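Local coordinates for protein FAD dependent oxidoreductase (Chelativorans sp. BNC1, PDB 6PXS) that probably oxidises iminodiacetate as an FAD-dependent oxidase, a flavoprotein of the DadA oxidoreductase family, at residues Leu211-Val220 against Val320-Gly331. Residues are numbered along the deposited sequence; the frame is centred on the assembly and turned at random.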
# COMPACT_ATOMS: atom_id res chain seq x y z
N LEU A 211 27.88 9.41 13.98
CA LEU A 211 28.91 10.38 14.31
C LEU A 211 29.34 10.26 15.76
O LEU A 211 30.49 10.57 16.10
CB LEU A 211 28.43 11.80 14.02
CG LEU A 211 28.23 12.18 12.55
CD1 LEU A 211 27.63 13.57 12.44
CD2 LEU A 211 29.55 12.10 11.78
N ALA A 212 28.44 9.82 16.64
CA ALA A 212 28.79 9.63 18.04
C ALA A 212 29.92 8.63 18.22
O ALA A 212 30.59 8.63 19.26
CB ALA A 212 27.57 9.19 18.85
N LEU A 213 30.15 7.76 17.22
CA LEU A 213 31.24 6.80 17.30
C LEU A 213 32.60 7.48 17.29
O LEU A 213 33.60 6.84 17.66
CB LEU A 213 31.14 5.82 16.13
CG LEU A 213 29.77 5.18 15.91
CD1 LEU A 213 29.81 4.21 14.74
CD2 LEU A 213 29.30 4.47 17.17
N LEU A 214 32.67 8.74 16.88
CA LEU A 214 33.92 9.48 16.81
C LEU A 214 34.08 10.48 17.95
O LEU A 214 34.90 11.39 17.86
CB LEU A 214 34.02 10.21 15.46
CG LEU A 214 33.69 9.37 14.23
CD1 LEU A 214 33.83 10.19 12.96
CD2 LEU A 214 34.57 8.13 14.16
N GLY A 215 33.31 10.32 19.02
CA GLY A 215 33.36 11.24 20.14
C GLY A 215 32.67 12.56 19.91
O GLY A 215 32.80 13.46 20.74
N LEU A 216 31.95 12.71 18.80
CA LEU A 216 31.25 13.95 18.51
C LEU A 216 29.91 14.00 19.23
O LEU A 216 29.33 12.98 19.60
CB LEU A 216 31.04 14.11 17.00
CG LEU A 216 32.30 14.12 16.14
CD1 LEU A 216 31.93 14.01 14.67
CD2 LEU A 216 33.11 15.37 16.40
N ARG A 217 29.41 15.22 19.43
CA ARG A 217 28.09 15.48 19.99
C ARG A 217 27.30 16.24 18.94
O ARG A 217 27.26 17.48 18.95
CB ARG A 217 28.19 16.25 21.31
N HIS A 218 26.67 15.51 18.03
CA HIS A 218 25.91 16.07 16.92
C HIS A 218 24.50 16.42 17.39
O HIS A 218 23.68 15.52 17.62
CB HIS A 218 25.86 15.07 15.76
CG HIS A 218 25.47 15.68 14.45
ND1 HIS A 218 26.14 16.76 13.90
CD2 HIS A 218 24.50 15.35 13.57
CE1 HIS A 218 25.59 17.07 12.74
NE2 HIS A 218 24.59 16.23 12.52
N PRO A 219 24.16 17.71 17.56
CA PRO A 219 22.84 18.08 18.11
C PRO A 219 21.76 18.17 17.04
O PRO A 219 21.15 19.22 16.83
CB PRO A 219 23.14 19.43 18.76
CG PRO A 219 24.15 20.05 17.85
CD PRO A 219 24.98 18.91 17.30
N VAL A 220 21.50 17.05 16.37
CA VAL A 220 20.45 16.96 15.36
C VAL A 220 19.64 15.71 15.65
O VAL A 220 20.15 14.59 15.54
CB VAL A 220 21.01 16.93 13.93
CG1 VAL A 220 19.88 16.84 12.91
CG2 VAL A 220 21.87 18.15 13.67
N VAL A 320 35.02 18.90 10.07
CA VAL A 320 34.98 18.65 11.51
C VAL A 320 36.32 19.07 12.11
O VAL A 320 37.37 18.60 11.66
CB VAL A 320 34.68 17.17 11.80
CG1 VAL A 320 34.70 16.92 13.31
CG2 VAL A 320 33.34 16.79 11.21
N PRO A 321 36.33 19.96 13.10
CA PRO A 321 37.61 20.33 13.72
C PRO A 321 38.30 19.13 14.36
O PRO A 321 37.65 18.27 14.96
CB PRO A 321 37.20 21.38 14.77
CG PRO A 321 35.89 21.89 14.32
CD PRO A 321 35.21 20.74 13.66
N GLN A 322 39.62 19.09 14.22
CA GLN A 322 40.52 18.10 14.81
C GLN A 322 40.37 16.72 14.18
O GLN A 322 41.03 15.78 14.64
CB GLN A 322 40.33 18.00 16.33
CG GLN A 322 40.33 19.36 17.01
CD GLN A 322 40.20 19.25 18.51
OE1 GLN A 322 40.61 18.26 19.11
NE2 GLN A 322 39.62 20.27 19.13
N ILE A 323 39.54 16.56 13.15
CA ILE A 323 39.36 15.29 12.47
C ILE A 323 39.55 15.52 10.98
O ILE A 323 38.85 16.34 10.38
CB ILE A 323 37.98 14.68 12.75
CG1 ILE A 323 37.80 14.48 14.26
CG2 ILE A 323 37.81 13.36 12.01
CD1 ILE A 323 36.55 13.73 14.65
N ALA A 324 40.50 14.81 10.39
CA ALA A 324 40.84 14.98 8.98
C ALA A 324 39.97 14.08 8.12
O ALA A 324 39.55 12.99 8.53
CB ALA A 324 42.31 14.66 8.74
N GLY A 325 39.69 14.55 6.90
CA GLY A 325 38.95 13.76 5.94
C GLY A 325 37.49 13.54 6.29
O GLY A 325 36.93 12.50 5.94
N LEU A 326 36.87 14.49 6.98
CA LEU A 326 35.47 14.38 7.36
C LEU A 326 34.77 15.71 7.15
O LEU A 326 35.31 16.77 7.48
CB LEU A 326 35.32 13.94 8.83
CG LEU A 326 33.89 13.80 9.35
CD1 LEU A 326 33.10 12.81 8.50
CD2 LEU A 326 33.88 13.37 10.81
N THR A 327 33.57 15.65 6.59
CA THR A 327 32.75 16.82 6.35
C THR A 327 31.30 16.47 6.65
O THR A 327 30.82 15.40 6.26
CB THR A 327 32.89 17.31 4.90
OG1 THR A 327 34.27 17.51 4.60
CG2 THR A 327 32.13 18.62 4.69
N ILE A 328 30.60 17.36 7.34
CA ILE A 328 29.25 17.11 7.82
C ILE A 328 28.31 18.14 7.22
O ILE A 328 28.62 19.34 7.18
CB ILE A 328 29.17 17.13 9.36
CG1 ILE A 328 30.10 16.07 9.94
CG2 ILE A 328 27.74 16.91 9.83
CD1 ILE A 328 30.14 16.06 11.46
N GLY A 329 27.15 17.67 6.75
CA GLY A 329 26.06 18.54 6.38
C GLY A 329 24.75 18.03 6.93
O GLY A 329 24.32 16.92 6.59
N ASN A 330 24.11 18.80 7.80
CA ASN A 330 22.89 18.36 8.46
C ASN A 330 22.26 19.57 9.14
O ASN A 330 22.82 20.68 9.13
CB ASN A 330 23.19 17.24 9.46
CG ASN A 330 21.96 16.42 9.79
OD1 ASN A 330 20.91 16.57 9.16
ND2 ASN A 330 22.08 15.54 10.78
N GLY A 331 21.09 19.36 9.74
CA GLY A 331 20.38 20.42 10.41
C GLY A 331 19.48 21.24 9.52
O GLY A 331 19.14 22.37 9.87
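Asn330 and His218 make the one polar link between residues 211-220 and the side chains that strand 326-330 turns toward them from one face of the sheet: the amide ND2 donates to His218 NE2 over 3.1 Å, in a fairly straight bond. The donor lies within 6° of the imidazole plane, and ring and amide planes differ by 23°. With its CG anti to the backbone N (chi1 -163°), the ring extends toward the strand, where its CE1 meets Ile328 CG2 at 3.6 Å while Leu211 CD1 sits over one face. Replacing His218 by an alanine is likely to leave the Asn330 amide without this acceptor and to open a gap beside Ile328. Val220 CG1 packs obliquely against the same amide. Farther along, the contact is wholly apolar: Leu211 CD1 and Ile328 CD1 meet tip to tip at 3.7 Å, as do Leu214 CD1 and Leu326 CD2 at 3.8 Å, and Leu216 CD2 leans on Val320 CG1. In the next shell, Ala207 and Ala208 of helix 207-211 touch the imidazole, and Asn330 ND2 makes a weak hydrogen bond to Gly204 O. The strand runs into Gly331, first glycine of a probable second GxGxxG-like turn before helix 336-352, and the Asn330 side chain comes within about 4 Å of bound FAD (nearest atoms), beside the cofactor site of a Rossmann-type domain.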